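Local coordinates for protein monomethylamine methyltransferase mtmB1 (Methanosarcina barkeri, PDB 1TV2) that transfers the methyl group of monomethylamine to the Co(I) corrinoid cofactor of its partner protein MtmC during methanogenesis from methylamine, at residues G129-P134 with G366-K371; S253-D258 with A291-D296; D327-N332 with G360-S365. All coordinates share one frame; numbering follows the deposited sequence.

In the fold
From the N terminus, strand 125-128 comes first and runs into loop 129-134, which waits more than 230 residues for its partner 366-371. Contact 1 therefore closes the widest of the three loops, and the other two close within it. Contact 2 pairs 253-258 with 291-296 across the single helix 271-288; contact 3 follows in series, pairing 327-332 with 360-365 across helix 343-359. Strands 293-300 and 330-333 are themselves neighbours, and a D296-R361 salt bridge ties contact 2 to contact 3. Strand 363-366 then leads straight into contact 1. Contacts 2 and 3 pair strands of the curled parallel sheet of a TIM-barrel-like fold, contact 1 joins loops leaving two neighbouring strands, and each touches BG5.

Contact 1: residues G129-P134 with G366-K371; sequences GPTGSP and GVASAK. With BG5 (5-hydroxyamino-3-methyl-pyrrolidine-2-carboxylic acid), chain B.
T131 and A368 bring two loops together, packing CB against CB at 3.8 Å. A368 suits the spot because its small methyl group also fits beside the carbonyl O of T131, while S133 OG lies alongside the same alanine. Across the loops the backbone supplies one clear hydrogen bond, from G129 N to G366 O (3.0 Å), with the donor tilted out of the carbonyl plane.

Further polar bonds hold the first loop in shape. Residues P130 to S133 form a type I' beta turn, with T131 and G132 both at positive phi. P130 O is gripped twice from S133, by its backbone N and by its OG at 2.8 Å. T131 OG1 donates to G129 O at 2.9 Å, coming from above that carbonyl plane. With chi1 at -48°, this hydroxyl sits beside its own backbone N and over the peptide joining G366 to V367, which is cis. The same torsion turns CG2 the other way, to 3.4 Å from BG5 C6, so one threonine serves both the loop and the ligand. G132, without a side chain, lets the turn pass close to the BG5 ring.

The segments lead off the C-terminal ends of neighbouring parallel strands 125-128 and 363-366, the end of a TIM-barrel-like sheet where the ligand lies; P130 is covered by helix 140-148, and V367 by helix 380-393.

Contact 2: residues S253-D258 with A291-D296; sequences SDIIMD and ASWHLD. With BG5 (5-hydroxyamino-3-methyl-pyrrolidine-2-carboxylic acid), chain B.
M257 and L295 meet on the wall of the BG5 pocket, offered by two neighbouring parallel strands: M257 SD packs on L295 CB at 3.7 Å, and L295 CD2 reaches to 3.4 Å from BG5 C1. The long, flexible methionine also covers a face of W293. Its CG stands 3.5 Å from the centroid of the six-membered ring, 13° off the normal, a CH-pi contact, while SD approaches the ring obliquely as a Met-aromatic contact. Chi1 of 179° extends M257 over the indole, and the bend at chi3 turns CE towards BG5 O2. At its edge the ring meets I255 CG2, and W293 NE1 bonds to S227 OG.

Strands 255-258 and 293-296 are joined by helix 271-288 as a beta-alpha-beta unit of the TIM-barrel-like fold. M257 and W293 share the inner face, D258 and H294 the face towards that helix. Backbone bonds knit the pair from I256 to L295, and I256 O takes both S292 N and W293 N. S292 OG stands in for a backbone acceptor, receiving I256 N at 3.1 Å, and is itself bonded to Q99.

On the helix side H294 ND1 donates to D258 OD2 at 2.7 Å. The oxygen lies 5° out of the imidazole plane and uses its anti lone pair; Q232 NE2 also bonds to OD2, and S289 OG holds OD1.

Contact 3: residues D327-N332 with G360-S365; sequences DILSGN and GREILS. With BG5 (5-hydroxyamino-3-methyl-pyrrolidine-2-carboxylic acid), chain B.
S330 and E362 begin a parallel strand pairing, buried in the barrel sheet, in which a carboxylate replaces a backbone acceptor just before the first regular bridge, G331 with I363. E362 OE1 accepts S330 N at 2.7 Å, while S330 O receives both E362 N (2.9 Å) and I363 N. The bend at chi2 (76°) folds the glutamate back to this position, with its CG packed on L329 CD2 at 3.8 Å. A water donates to E362 OE1 and I328 O and accepts from S330 OG, linking the three oxygens.

R361 lays a guanidinium face over G331 O and N332 CB. NH1 bonds H282 and, weakly, S330 OG, while NH2 forms a salt bridge with D296. G331, lacking a side chain, lets the strands close in: its CA is 2.9 Å from I363 O. Beyond it, N332 N bonds to I363 O and S365 N to N332 O (3.0 Å).

S365 OG lies 2.6 Å from BG5 O1, with Q127 OE1 as another partner. Strand 330-333, helix 343-359 (ending in a Schellman motif at G360) and strand 363-366 form one beta-alpha-beta unit, the building block of TIM barrels, whose C-terminal strand ends surround the active site.

Contact 1: residues G129-P134 with G366-K371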
loop_
_atom_site.group_PDB
_atom_site.type_symbol
_atom_site.label_atom_id
_atom_site.label_comp_id
_atom_site.label_asym_id
_atom_site.label_seq_id
_atom_site.Cartn_x
_atom_site.Cartn_y
_atom_site.Cartn_z
ATOM N N GLY A 129 24.226 -12.832 10.954
ATOM C CA GLY A 129 23.870 -11.890 11.995
ATOM C C GLY A 129 24.385 -12.340 13.347
ATOM O O GLY A 129 25.030 -13.388 13.445
ATOM N N PRO A 130 24.126 -11.564 14.411
ATOM C CA PRO A 130 24.571 -11.901 15.768
ATOM C C PRO A 130 24.007 -13.250 16.206
ATOM O O PRO A 130 24.450 -13.836 17.193
ATOM C CB PRO A 130 24.031 -10.741 16.603
ATOM C CG PRO A 130 24.080 -9.590 15.631
ATOM C CD PRO A 130 23.519 -10.220 14.377
ATOM N N THR A 131 23.016 -13.734 15.466
ATOM C CA THR A 131 22.406 -15.022 15.756
ATOM C C THR A 131 21.905 -15.098 17.202
ATOM O O THR A 131 22.287 -15.986 17.967
ATOM C CB THR A 131 23.420 -16.162 15.466
ATOM O OG1 THR A 131 24.006 -15.950 14.175
ATOM C CG2 THR A 131 22.735 -17.517 15.450
ATOM N N GLY A 132 21.059 -14.140 17.570
ATOM C CA GLY A 132 20.478 -14.110 18.902
ATOM C C GLY A 132 21.399 -13.754 20.055
ATOM O O GLY A 132 20.985 -13.811 21.211
ATOM N N SER A 133 22.638 -13.380 19.761
ATOM C CA SER A 133 23.585 -13.026 20.817
ATOM C C SER A 133 23.313 -11.619 21.340
ATOM O O SER A 133 22.749 -10.783 20.632
ATOM C CB SER A 133 25.021 -13.105 20.294
ATOM O OG SER A 133 25.303 -14.395 19.775
ATOM N N PRO A 134 23.713 -11.342 22.594
ATOM C CA PRO A 134 23.504 -10.022 23.195
ATOM C C PRO A 134 24.383 -8.941 22.565
ATOM O O PRO A 134 25.603 -9.092 22.471
ATOM C CB PRO A 134 23.827 -10.259 24.669
ATOM C CG PRO A 134 24.860 -11.347 24.613
ATOM C CD PRO A 134 24.299 -12.280 23.570
ATOM N N GLY A 366 24.053 -18.054 10.928
ATOM C CA GLY A 366 25.123 -17.837 11.891
ATOM C C GLY A 366 25.695 -16.428 11.830
ATOM O O GLY A 366 25.262 -15.630 10.998
ATOM N N VAL A 367 26.698 -16.120 12.655
ATOM C CA VAL A 367 27.309 -17.066 13.590
ATOM C C VAL A 367 27.260 -16.590 15.047
ATOM O O VAL A 367 27.686 -15.480 15.359
ATOM C CB VAL A 367 28.793 -17.295 13.215
ATOM C CG1 VAL A 367 29.439 -18.282 14.183
ATOM C CG2 VAL A 367 28.897 -17.790 11.768
ATOM N N ALA A 368 26.750 -17.436 15.937
ATOM C CA ALA A 368 26.679 -17.092 17.354
ATOM C C ALA A 368 28.026 -17.403 18.009
ATOM O O ALA A 368 28.148 -18.338 18.805
ATOM C CB ALA A 368 25.568 -17.886 18.031
ATOM N N SER A 369 29.036 -16.613 17.662
ATOM C CA SER A 369 30.381 -16.795 18.193
ATOM C C SER A 369 30.421 -16.709 19.715
ATOM O O SER A 369 29.543 -16.111 20.335
ATOM C CB SER A 369 31.315 -15.759 17.572
ATOM O OG SER A 369 31.321 -15.901 16.160
ATOM N N ALA A 370 31.448 -17.312 20.312
ATOM C CA ALA A 370 31.592 -17.333 21.762
ATOM C C ALA A 370 30.335 -17.954 22.367
ATOM O O ALA A 370 29.864 -17.531 23.422
ATOM C CB ALA A 370 31.795 -15.921 22.299
ATOM N N LYS A 371 29.799 -18.958 21.676
ATOM C CA LYS A 371 28.598 -19.670 22.108
ATOM C C LYS A 371 27.374 -18.767 22.219
ATOM O O LYS A 371 26.395 -19.108 22.884
ATOM C CB LYS A 371 28.857 -20.388 23.441
ATOM C CG LYS A 371 29.976 -21.425 23.350
ATOM C CD LYS A 371 30.205 -22.163 24.662
ATOM C CE LYS A 371 31.451 -23.034 24.582
ATOM N NZ LYS A 371 31.676 -23.815 25.836
HETATM C C1 BG5 B . 18.466 -18.372 14.454
HETATM C C2 BG5 B . 18.684 -18.832 15.890
HETATM C C3 BG5 B . 19.281 -17.729 16.749
HETATM C C4 BG5 B . 18.110 -17.142 17.540
HETATM C C5 BG5 B . 17.058 -18.242 17.654
HETATM C C6 BG5 B . 20.251 -18.365 17.584
HETATM N N1 BG5 B . 17.393 -19.270 16.592
HETATM O O1 BG5 B . 19.366 -18.530 13.625
HETATM N N2 BG5 B . 15.764 -17.701 17.375
HETATM O O2 BG5 B . 15.135 -17.580 16.073
#

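Contact 2: residues S253-D258 with A291-D296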
loop_
_atom_site.group_PDB
_atom_site.type_symbol
_atom_site.label_atom_id
_atom_site.label_comp_id
_atom_site.label_asym_id
_atom_site.label_seq_id
_atom_site.Cartn_x
_atom_site.Cartn_y
_atom_site.Cartn_z
ATOM N N SER A 253 -0.224 -14.582 7.881
ATOM C CA SER A 253 0.377 -15.100 6.650
ATOM C C SER A 253 1.904 -14.921 6.660
ATOM O O SER A 253 2.513 -14.642 5.623
ATOM C CB SER A 253 -0.229 -14.392 5.423
ATOM O OG SER A 253 -0.098 -15.174 4.238
ATOM N N ASP A 254 2.512 -15.090 7.836
ATOM C CA ASP A 254 3.961 -14.958 8.007
ATOM C C ASP A 254 4.721 -16.241 7.682
ATOM O O ASP A 254 4.231 -17.344 7.931
ATOM C CB ASP A 254 4.325 -14.609 9.459
ATOM C CG ASP A 254 3.912 -13.213 9.864
ATOM O OD1 ASP A 254 3.926 -12.308 9.007
ATOM O OD2 ASP A 254 3.602 -13.024 11.065
ATOM N N ILE A 255 5.929 -16.089 7.148
ATOM C CA ILE A 255 6.786 -17.237 6.869
ATOM C C ILE A 255 7.183 -17.714 8.266
ATOM O O ILE A 255 7.669 -16.925 9.079
ATOM C CB ILE A 255 8.063 -16.820 6.100
ATOM C CG1 ILE A 255 7.696 -16.355 4.687
ATOM C CG2 ILE A 255 9.053 -17.975 6.063
ATOM C CD1 ILE A 255 7.010 -17.403 3.858
ATOM N N ILE A 256 6.970 -18.994 8.544
ATOM C CA ILE A 256 7.268 -19.546 9.863
ATOM C C ILE A 256 8.514 -20.423 9.930
ATOM O O ILE A 256 8.666 -21.376 9.161
ATOM C CB ILE A 256 6.068 -20.380 10.389
ATOM C CG1 ILE A 256 4.852 -19.469 10.588
ATOM C CG2 ILE A 256 6.451 -21.098 11.694
ATOM C CD1 ILE A 256 3.585 -20.204 10.979
ATOM N N MET A 257 9.409 -20.092 10.855
ATOM C CA MET A 257 10.611 -20.884 11.044
ATOM C C MET A 257 10.521 -21.566 12.399
ATOM O O MET A 257 10.609 -20.912 13.440
ATOM C CB MET A 257 11.878 -20.031 11.021
ATOM C CG MET A 257 13.136 -20.876 11.247
ATOM S SD MET A 257 14.552 -19.965 11.885
ATOM C CE MET A 257 14.083 -19.822 13.609
ATOM N N ASP A 258 10.324 -22.880 12.378
ATOM C CA ASP A 258 10.252 -23.659 13.605
ATOM C C ASP A 258 11.682 -24.099 13.891
ATOM O O ASP A 258 12.381 -24.542 12.982
ATOM C CB ASP A 258 9.356 -24.884 13.391
ATOM C CG ASP A 258 9.487 -25.910 14.502
ATOM O OD1 ASP A 258 8.608 -25.957 15.390
ATOM O OD2 ASP A 258 10.481 -26.666 14.483
ATOM N N ALA A 291 5.249 -25.001 10.078
ATOM C CA ALA A 291 6.458 -24.331 9.616
ATOM C C ALA A 291 6.668 -24.275 8.103
ATOM O O ALA A 291 6.289 -25.192 7.366
ATOM C CB ALA A 291 7.676 -24.977 10.270
ATOM N N SER A 292 7.272 -23.175 7.654
ATOM C CA SER A 292 7.614 -22.982 6.246
ATOM C C SER A 292 8.956 -23.694 6.084
ATOM O O SER A 292 9.238 -24.283 5.043
ATOM C CB SER A 292 7.771 -21.491 5.925
ATOM O OG SER A 292 6.544 -20.798 6.088
ATOM N N TRP A 293 9.784 -23.607 7.127
ATOM C CA TRP A 293 11.082 -24.277 7.165
ATOM C C TRP A 293 11.493 -24.543 8.613
ATOM O O TRP A 293 10.986 -23.902 9.538
ATOM C CB TRP A 293 12.180 -23.483 6.426
ATOM C CG TRP A 293 12.565 -22.126 6.976
ATOM C CD1 TRP A 293 11.869 -20.957 6.842
ATOM C CD2 TRP A 293 13.798 -21.781 7.635
ATOM N NE1 TRP A 293 12.595 -19.907 7.360
ATOM C CE2 TRP A 293 13.781 -20.385 7.857
ATOM C CE3 TRP A 293 14.914 -22.519 8.057
ATOM C CZ2 TRP A 293 14.841 -19.707 8.478
ATOM C CZ3 TRP A 293 15.973 -21.845 8.677
ATOM C CH2 TRP A 293 15.925 -20.450 8.881
ATOM N N HIS A 294 12.397 -25.501 8.807
ATOM C CA HIS A 294 12.848 -25.870 10.149
ATOM C C HIS A 294 14.333 -25.619 10.380
ATOM O O HIS A 294 15.176 -26.034 9.585
ATOM C CB HIS A 294 12.545 -27.353 10.418
ATOM C CG HIS A 294 13.061 -27.847 11.736
ATOM N ND1 HIS A 294 12.449 -27.549 12.935
ATOM C CD2 HIS A 294 14.148 -28.595 12.043
ATOM C CE1 HIS A 294 13.138 -28.093 13.925
ATOM N NE2 HIS A 294 14.172 -28.732 13.411
ATOM N N LEU A 295 14.637 -24.940 11.482
ATOM C CA LEU A 295 16.011 -24.634 11.848
ATOM C C LEU A 295 16.494 -25.654 12.881
ATOM O O LEU A 295 15.927 -25.761 13.969
ATOM C CB LEU A 295 16.104 -23.230 12.450
ATOM C CG LEU A 295 17.520 -22.769 12.808
ATOM C CD1 LEU A 295 18.313 -22.513 11.532
ATOM C CD2 LEU A 295 17.450 -21.505 13.647
ATOM N N ASP A 296 17.540 -26.393 12.530
ATOM C CA ASP A 296 18.121 -27.408 13.408
ATOM C C ASP A 296 19.221 -26.741 14.240
ATOM O O ASP A 296 19.433 -25.526 14.148
ATOM C CB ASP A 296 18.714 -28.534 12.549
ATOM C CG ASP A 296 19.009 -29.807 13.338
ATOM O OD1 ASP A 296 18.864 -29.818 14.580
ATOM O OD2 ASP A 296 19.392 -30.808 12.696
HETATM C C1 BG5 B . 18.466 -18.372 14.454
HETATM C C2 BG5 B . 18.684 -18.832 15.890
HETATM C C3 BG5 B . 19.281 -17.729 16.749
HETATM C C4 BG5 B . 18.110 -17.142 17.540
HETATM C C5 BG5 B . 17.058 -18.242 17.654
HETATM C C6 BG5 B . 20.251 -18.365 17.584
HETATM N N1 BG5 B . 17.393 -19.270 16.592
HETATM O O1 BG5 B . 19.366 -18.530 13.625
HETATM N N2 BG5 B . 15.764 -17.701 17.375
HETATM O O2 BG5 B . 15.135 -17.580 16.073
#

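Contact 3: residues D327-N332 with G360-S365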
loop_
_atom_site.group_PDB
_atom_site.type_symbol
_atom_site.label_atom_id
_atom_site.label_comp_id
_atom_site.label_asym_id
_atom_site.label_seq_id
_atom_site.Cartn_x
_atom_site.Cartn_y
_atom_site.Cartn_z
ATOM N N ASP A 327 10.354 -33.045 1.286
ATOM C CA ASP A 327 10.600 -31.776 0.619
ATOM C C ASP A 327 10.634 -30.669 1.665
ATOM O O ASP A 327 10.492 -29.488 1.345
ATOM C CB ASP A 327 9.505 -31.505 -0.409
ATOM C CG ASP A 327 9.605 -32.423 -1.614
ATOM O OD1 ASP A 327 8.562 -32.697 -2.241
ATOM O OD2 ASP A 327 10.730 -32.861 -1.934
ATOM N N ILE A 328 10.823 -31.061 2.921
ATOM C CA ILE A 328 10.883 -30.104 4.021
ATOM C C ILE A 328 12.111 -29.206 3.891
ATOM O O ILE A 328 13.235 -29.697 3.807
ATOM C CB ILE A 328 10.952 -30.826 5.391
ATOM C CG1 ILE A 328 9.670 -31.633 5.615
ATOM C CG2 ILE A 328 11.175 -29.802 6.513
ATOM C CD1 ILE A 328 9.705 -32.525 6.852
ATOM N N LEU A 329 11.890 -27.895 3.870
ATOM C CA LEU A 329 12.986 -26.934 3.766
ATOM C C LEU A 329 13.594 -26.764 5.157
ATOM O O LEU A 329 12.869 -26.724 6.150
ATOM C CB LEU A 329 12.457 -25.590 3.251
ATOM C CG LEU A 329 11.849 -25.647 1.843
ATOM C CD1 LEU A 329 11.120 -24.346 1.529
ATOM C CD2 LEU A 329 12.954 -25.913 0.828
ATOM N N SER A 330 14.918 -26.658 5.235
ATOM C CA SER A 330 15.561 -26.524 6.539
ATOM C C SER A 330 16.863 -25.737 6.549
ATOM O O SER A 330 17.416 -25.384 5.505
ATOM C CB SER A 330 15.834 -27.909 7.125
ATOM O OG SER A 330 16.882 -28.549 6.418
ATOM N N GLY A 331 17.340 -25.477 7.760
ATOM C CA GLY A 331 18.580 -24.755 7.951
ATOM C C GLY A 331 19.221 -25.243 9.235
ATOM O O GLY A 331 18.672 -26.117 9.916
ATOM N N ASN A 332 20.381 -24.688 9.568
ATOM C CA ASN A 332 21.083 -25.067 10.792
ATOM C C ASN A 332 21.727 -23.801 11.363
ATOM O O ASN A 332 22.133 -22.914 10.605
ATOM C CB ASN A 332 22.144 -26.136 10.480
ATOM C CG ASN A 332 22.629 -26.866 11.727
ATOM O OD1 ASN A 332 22.050 -26.733 12.806
ATOM N ND2 ASN A 332 23.688 -27.657 11.576
ATOM N N GLY A 360 22.807 -30.879 2.421
ATOM C CA GLY A 360 21.561 -30.410 1.832
ATOM C C GLY A 360 20.759 -29.299 2.490
ATOM O O GLY A 360 19.607 -29.092 2.119
ATOM N N ARG A 361 21.334 -28.580 3.451
ATOM C CA ARG A 361 20.600 -27.491 4.105
ATOM C C ARG A 361 20.308 -26.381 3.100
ATOM O O ARG A 361 21.124 -26.100 2.222
ATOM C CB ARG A 361 21.411 -26.900 5.263
ATOM C CG ARG A 361 21.667 -27.847 6.425
ATOM C CD ARG A 361 20.398 -28.142 7.214
ATOM N NE ARG A 361 20.662 -29.095 8.287
ATOM C CZ ARG A 361 19.738 -29.572 9.114
ATOM N NH1 ARG A 361 18.476 -29.181 9.000
ATOM N NH2 ARG A 361 20.077 -30.454 10.044
ATOM N N GLU A 362 19.147 -25.749 3.229
ATOM C CA GLU A 362 18.783 -24.659 2.334
ATOM C C GLU A 362 19.253 -23.317 2.899
ATOM O O GLU A 362 19.536 -22.384 2.143
ATOM C CB GLU A 362 17.266 -24.604 2.121
ATOM C CG GLU A 362 16.691 -25.640 1.157
ATOM C CD GLU A 362 16.598 -27.031 1.751
ATOM O OE1 GLU A 362 16.378 -27.144 2.977
ATOM O OE2 GLU A 362 16.725 -28.013 0.987
ATOM N N ILE A 363 19.336 -23.230 4.226
ATOM C CA ILE A 363 19.745 -21.993 4.892
ATOM C C ILE A 363 20.792 -22.187 5.990
ATOM O O ILE A 363 20.667 -23.081 6.830
ATOM C CB ILE A 363 18.522 -21.290 5.535
ATOM C CG1 ILE A 363 17.492 -20.938 4.458
ATOM C CG2 ILE A 363 18.967 -20.041 6.290
ATOM C CD1 ILE A 363 16.172 -20.425 5.022
ATOM N N LEU A 364 21.825 -21.345 5.980
ATOM C CA LEU A 364 22.864 -21.391 7.007
ATOM C C LEU A 364 22.643 -20.130 7.844
ATOM O O LEU A 364 22.721 -19.017 7.328
ATOM C CB LEU A 364 24.260 -21.364 6.378
ATOM C CG LEU A 364 24.529 -22.336 5.227
ATOM C CD1 LEU A 364 26.001 -22.262 4.845
ATOM C CD2 LEU A 364 24.153 -23.753 5.631
ATOM N N SER A 365 22.358 -20.303 9.131
ATOM C CA SER A 365 22.087 -19.168 10.007
ATOM C C SER A 365 23.160 -19.029 11.097
ATOM O O SER A 365 23.173 -19.791 12.069
ATOM C CB SER A 365 20.697 -19.348 10.636
ATOM O OG SER A 365 20.193 -18.136 11.176
HETATM C C1 BG5 B . 18.466 -18.372 14.454
HETATM C C2 BG5 B . 18.684 -18.832 15.890
HETATM C C3 BG5 B . 19.281 -17.729 16.749
HETATM C C4 BG5 B . 18.110 -17.142 17.540
HETATM C C5 BG5 B . 17.058 -18.242 17.654
HETATM C C6 BG5 B . 20.251 -18.365 17.584
HETATM N N1 BG5 B . 17.393 -19.270 16.592
HETATM O O1 BG5 B . 19.366 -18.530 13.625
HETATM N N2 BG5 B . 15.764 -17.701 17.375
HETATM O O2 BG5 B . 15.135 -17.580 16.073
HETATM O O HOH W 1 16.190 -29.552 3.827
#